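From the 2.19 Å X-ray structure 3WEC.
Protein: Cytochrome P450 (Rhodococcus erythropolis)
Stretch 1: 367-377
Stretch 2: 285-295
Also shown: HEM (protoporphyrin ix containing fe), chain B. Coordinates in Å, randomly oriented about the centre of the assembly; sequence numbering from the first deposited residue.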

# COMPACT_ATOMS: atom_id res chain seq x y z
N ALA A 367 -2.67 9.74 0.80
CA ALA A 367 -1.54 9.19 1.54
C ALA A 367 -0.44 10.26 1.76
O ALA A 367 0.09 10.37 2.84
CB ALA A 367 -0.97 7.95 0.83
N ASN A 368 -0.11 11.03 0.73
CA ASN A 368 0.89 12.12 0.83
C ASN A 368 0.48 13.20 1.82
O ASN A 368 1.29 13.64 2.64
CB ASN A 368 1.10 12.82 -0.54
CG ASN A 368 2.11 12.09 -1.42
OD1 ASN A 368 2.73 11.15 -0.99
ND2 ASN A 368 2.30 12.56 -2.64
N SER A 369 -0.78 13.64 1.72
CA SER A 369 -1.34 14.57 2.70
C SER A 369 -1.22 14.04 4.12
O SER A 369 -0.70 14.75 5.00
CB SER A 369 -2.80 14.87 2.43
OG SER A 369 -3.31 15.67 3.50
N MET A 370 -1.70 12.81 4.34
CA MET A 370 -1.60 12.17 5.66
C MET A 370 -0.16 12.17 6.19
O MET A 370 0.08 12.50 7.35
CB MET A 370 -2.08 10.69 5.65
CG MET A 370 -3.61 10.53 5.70
SD MET A 370 -4.16 8.83 5.86
CE MET A 370 -3.73 8.19 4.23
N LEU A 371 0.76 11.76 5.32
CA LEU A 371 2.13 11.51 5.69
C LEU A 371 2.83 12.83 5.96
O LEU A 371 3.62 12.91 6.89
CB LEU A 371 2.84 10.70 4.58
CG LEU A 371 2.48 9.19 4.55
CD1 LEU A 371 3.04 8.51 3.31
CD2 LEU A 371 2.92 8.47 5.80
N GLN A 372 2.50 13.86 5.17
CA GLN A 372 3.03 15.23 5.33
C GLN A 372 2.58 15.93 6.57
O GLN A 372 3.41 16.57 7.23
CB GLN A 372 2.64 16.12 4.15
CG GLN A 372 3.34 15.66 2.88
CD GLN A 372 2.79 16.33 1.67
OE1 GLN A 372 1.88 17.16 1.76
NE2 GLN A 372 3.34 15.98 0.51
N HIS A 373 1.29 15.85 6.88
CA HIS A 373 0.78 16.39 8.15
C HIS A 373 1.36 15.65 9.31
O HIS A 373 1.56 16.23 10.38
CB HIS A 373 -0.74 16.26 8.26
CG HIS A 373 -1.49 17.25 7.45
ND1 HIS A 373 -1.53 18.55 7.76
CD2 HIS A 373 -2.30 17.08 6.33
CE1 HIS A 373 -2.30 19.20 6.87
NE2 HIS A 373 -2.77 18.29 5.99
N PHE A 374 1.57 14.34 9.14
CA PHE A 374 2.12 13.56 10.24
C PHE A 374 3.55 13.99 10.54
O PHE A 374 3.89 14.17 11.71
CB PHE A 374 2.09 12.07 9.96
CG PHE A 374 2.67 11.23 11.08
CD1 PHE A 374 1.88 10.80 12.12
CD2 PHE A 374 4.01 10.86 11.06
CE1 PHE A 374 2.40 10.03 13.15
CE2 PHE A 374 4.53 10.06 12.07
CZ PHE A 374 3.74 9.68 13.13
N LEU A 375 4.37 14.11 9.49
CA LEU A 375 5.76 14.48 9.64
C LEU A 375 5.89 15.93 10.21
O LEU A 375 6.69 16.17 11.12
CB LEU A 375 6.49 14.32 8.30
CG LEU A 375 8.01 14.14 8.21
CD1 LEU A 375 8.56 14.81 6.96
CD2 LEU A 375 8.77 14.58 9.44
N ARG A 376 5.06 16.85 9.70
CA ARG A 376 5.03 18.25 10.12
C ARG A 376 4.72 18.40 11.62
O ARG A 376 5.36 19.20 12.30
CB ARG A 376 4.01 19.09 9.32
CG ARG A 376 3.94 20.52 9.85
CD ARG A 376 3.06 21.49 9.04
NE ARG A 376 3.50 21.61 7.66
CZ ARG A 376 3.00 20.90 6.65
NH1 ARG A 376 2.00 20.03 6.85
NH2 ARG A 376 3.48 21.08 5.44
N GLU A 377 3.74 17.63 12.10
CA GLU A 377 3.42 17.64 13.53
C GLU A 377 4.57 17.01 14.32
O GLU A 377 4.99 17.52 15.36
CB GLU A 377 2.11 16.87 13.78
CG GLU A 377 0.84 17.55 13.28
CD GLU A 377 0.61 18.93 13.91
OE1 GLU A 377 0.41 19.88 13.13
OE2 GLU A 377 0.67 19.05 15.17
CHA HEM B . -2.86 0.99 -6.15
CHB HEM B . 1.04 2.05 -3.26
CHC HEM B . -1.88 4.61 -0.25
CHD HEM B . -5.85 3.34 -3.10
C1A HEM B . -1.56 1.07 -5.52
C2A HEM B . -0.40 0.28 -6.04
C3A HEM B . 0.71 0.61 -5.19
C4A HEM B . 0.13 1.54 -4.22
CMA HEM B . 2.17 0.09 -5.28
CAA HEM B . -0.24 -0.68 -7.23
CBA HEM B . 0.09 0.26 -8.40
CGA HEM B . 0.55 -0.52 -9.65
O1A HEM B . 0.19 -1.72 -9.85
O2A HEM B . 1.24 0.10 -10.51
C1B HEM B . 0.53 2.86 -2.15
C2B HEM B . 1.50 3.44 -1.23
C3B HEM B . 0.61 4.15 -0.35
C4B HEM B . -0.74 3.91 -0.86
CMB HEM B . 2.99 3.31 -1.12
CAB HEM B . 1.09 4.93 0.82
CBB HEM B . 0.46 4.82 1.97
C1C HEM B . -3.22 4.52 -0.79
C2C HEM B . -4.39 5.04 -0.07
C3C HEM B . -5.53 4.64 -0.93
C4C HEM B . -5.00 3.91 -2.06
CMC HEM B . -4.34 5.78 1.23
CAC HEM B . -6.99 4.86 -0.71
CBC HEM B . -7.46 5.69 0.20
C1D HEM B . -5.37 2.49 -4.20
C2D HEM B . -6.29 2.08 -5.26
C3D HEM B . -5.41 1.35 -6.19
C4D HEM B . -4.09 1.51 -5.57
CMD HEM B . -7.78 2.29 -5.31
CAD HEM B . -5.79 0.65 -7.46
CBD HEM B . -5.48 1.63 -8.62
CGD HEM B . -5.82 1.09 -9.96
O1D HEM B . -6.26 1.91 -10.81
O2D HEM B . -5.66 -0.16 -10.19
NA HEM B . -1.25 1.98 -4.42
NB HEM B . -0.79 3.18 -1.99
NC HEM B . -3.56 3.89 -2.02
ND HEM B . -4.06 2.20 -4.41
FE HEM B . -2.51 2.68 -3.07
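Stretch 2, residues 285-295: FIENAVAEVLR

Residues 286-295 form a helix that packs across the helix of residues 367-377, with Phe285 just ahead of its first turn. The two axes approach to 9.3 Å and their N-to-C directions differ by 114°, so the second helix crosses steeply and runs partly against the first. The backbones come nearest where Gln372 meets Glu287, their CA atoms 6.1 Å apart.

At the centre, Val290 enters a hole formed by Asn368, Leu371, Gln372 and Leu375. Its short, branched side chain suits such a pocket: Val290 CG1 lies 3.8 Å from Leu371 CB, and Val290 CG2 lies 3.8 Å from Gln372 CG. One turn later, Leu294 extends the apolar seam, its CD2 4.0 Å from Leu371 CD1. One residue before Val290, the small Ala289 leaves room for a leucine, and its CB rests 3.7 Å from Leu375 CD1. Ile286 also points toward the first helix; its CD1 lies 3.0 Å from Arg376 NH2, a tight contact oblique to the guanidinium.

No direct hydrogen bond joins the helices. Instead, one water donates to Glu287 O at 2.7 Å and accepts from Gln372 NE2 at 2.9 Å, so the long glutamine combines aliphatic packing with a polar link. On the second helix, Arg295 NE forms a salt bridge with Glu292 OE1 at 2.9 Å; neither residue reaches the first helix.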

# COMPACT_ATOMS: atom_id res chain seq x y z
N PHE A 285 10.93 21.50 3.19
CA PHE A 285 11.34 20.20 2.67
C PHE A 285 10.41 19.04 3.07
O PHE A 285 10.63 17.91 2.64
CB PHE A 285 12.83 19.91 3.01
CG PHE A 285 13.82 20.59 2.08
CD1 PHE A 285 14.47 19.87 1.08
CD2 PHE A 285 14.10 21.94 2.21
CE1 PHE A 285 15.37 20.48 0.23
CE2 PHE A 285 15.02 22.57 1.35
CZ PHE A 285 15.65 21.84 0.36
N ILE A 286 9.35 19.34 3.83
CA ILE A 286 8.42 18.33 4.36
C ILE A 286 7.85 17.41 3.29
O ILE A 286 7.69 16.23 3.53
CB ILE A 286 7.21 18.92 5.13
CG1 ILE A 286 6.66 20.17 4.41
CG2 ILE A 286 7.56 19.22 6.58
CD1 ILE A 286 5.47 19.95 3.48
N GLU A 287 7.55 17.97 2.11
CA GLU A 287 7.01 17.14 1.05
C GLU A 287 8.08 16.25 0.41
O GLU A 287 7.83 15.07 0.15
CB GLU A 287 6.16 17.93 0.02
CG GLU A 287 6.77 19.17 -0.59
CD GLU A 287 6.40 20.46 0.15
OE1 GLU A 287 7.34 21.19 0.56
OE2 GLU A 287 5.19 20.76 0.32
N ASN A 288 9.26 16.81 0.23
CA ASN A 288 10.41 16.10 -0.35
C ASN A 288 10.89 14.95 0.53
O ASN A 288 11.34 13.93 0.01
CB ASN A 288 11.58 17.07 -0.63
CG ASN A 288 11.11 18.42 -1.18
OD1 ASN A 288 9.97 18.84 -0.98
ND2 ASN A 288 12.02 19.14 -1.84
N ALA A 289 10.78 15.15 1.84
CA ALA A 289 11.11 14.15 2.87
C ALA A 289 10.16 13.00 2.88
O ALA A 289 10.56 11.86 3.18
CB ALA A 289 11.08 14.80 4.23
N VAL A 290 8.89 13.30 2.63
CA VAL A 290 7.88 12.26 2.58
C VAL A 290 8.11 11.34 1.36
O VAL A 290 8.22 10.12 1.50
CB VAL A 290 6.47 12.87 2.58
CG1 VAL A 290 5.44 11.85 2.08
CG2 VAL A 290 6.13 13.34 3.97
N ALA A 291 8.23 11.95 0.17
CA ALA A 291 8.62 11.24 -1.06
C ALA A 291 9.89 10.39 -0.90
O ALA A 291 10.01 9.32 -1.50
CB ALA A 291 8.81 12.27 -2.18
N GLU A 292 10.82 10.89 -0.09
CA GLU A 292 12.10 10.22 0.19
C GLU A 292 11.96 9.01 1.12
O GLU A 292 12.52 7.95 0.83
CB GLU A 292 13.13 11.21 0.76
CG GLU A 292 14.49 10.56 1.08
CD GLU A 292 15.30 10.10 -0.15
OE1 GLU A 292 14.80 10.04 -1.29
OE2 GLU A 292 16.50 9.81 0.04
N VAL A 293 11.25 9.17 2.23
CA VAL A 293 10.88 8.02 3.06
C VAL A 293 10.28 6.94 2.14
O VAL A 293 10.75 5.79 2.09
CB VAL A 293 9.89 8.47 4.19
CG1 VAL A 293 9.34 7.31 4.98
CG2 VAL A 293 10.58 9.46 5.13
N LEU A 294 9.30 7.34 1.35
CA LEU A 294 8.52 6.39 0.53
C LEU A 294 9.43 5.71 -0.48
O LEU A 294 9.23 4.51 -0.79
CB LEU A 294 7.34 7.07 -0.17
CG LEU A 294 6.05 7.36 0.59
CD1 LEU A 294 5.22 8.38 -0.15
CD2 LEU A 294 5.17 6.16 0.85
N ARG A 295 10.44 6.46 -0.96
CA ARG A 295 11.48 5.92 -1.84
C ARG A 295 12.43 4.95 -1.12
O ARG A 295 12.65 3.83 -1.60
CB ARG A 295 12.29 7.02 -2.54
CG ARG A 295 13.20 6.46 -3.62
CD ARG A 295 14.32 7.42 -4.03
NE ARG A 295 15.27 7.79 -2.98
CZ ARG A 295 16.32 7.06 -2.57
NH1 ARG A 295 16.58 5.86 -3.07
NH2 ARG A 295 17.14 7.55 -1.64
O HOH W 1 5.37 14.09 -0.27
O HOH W 2 -2.45 0.73 -1.55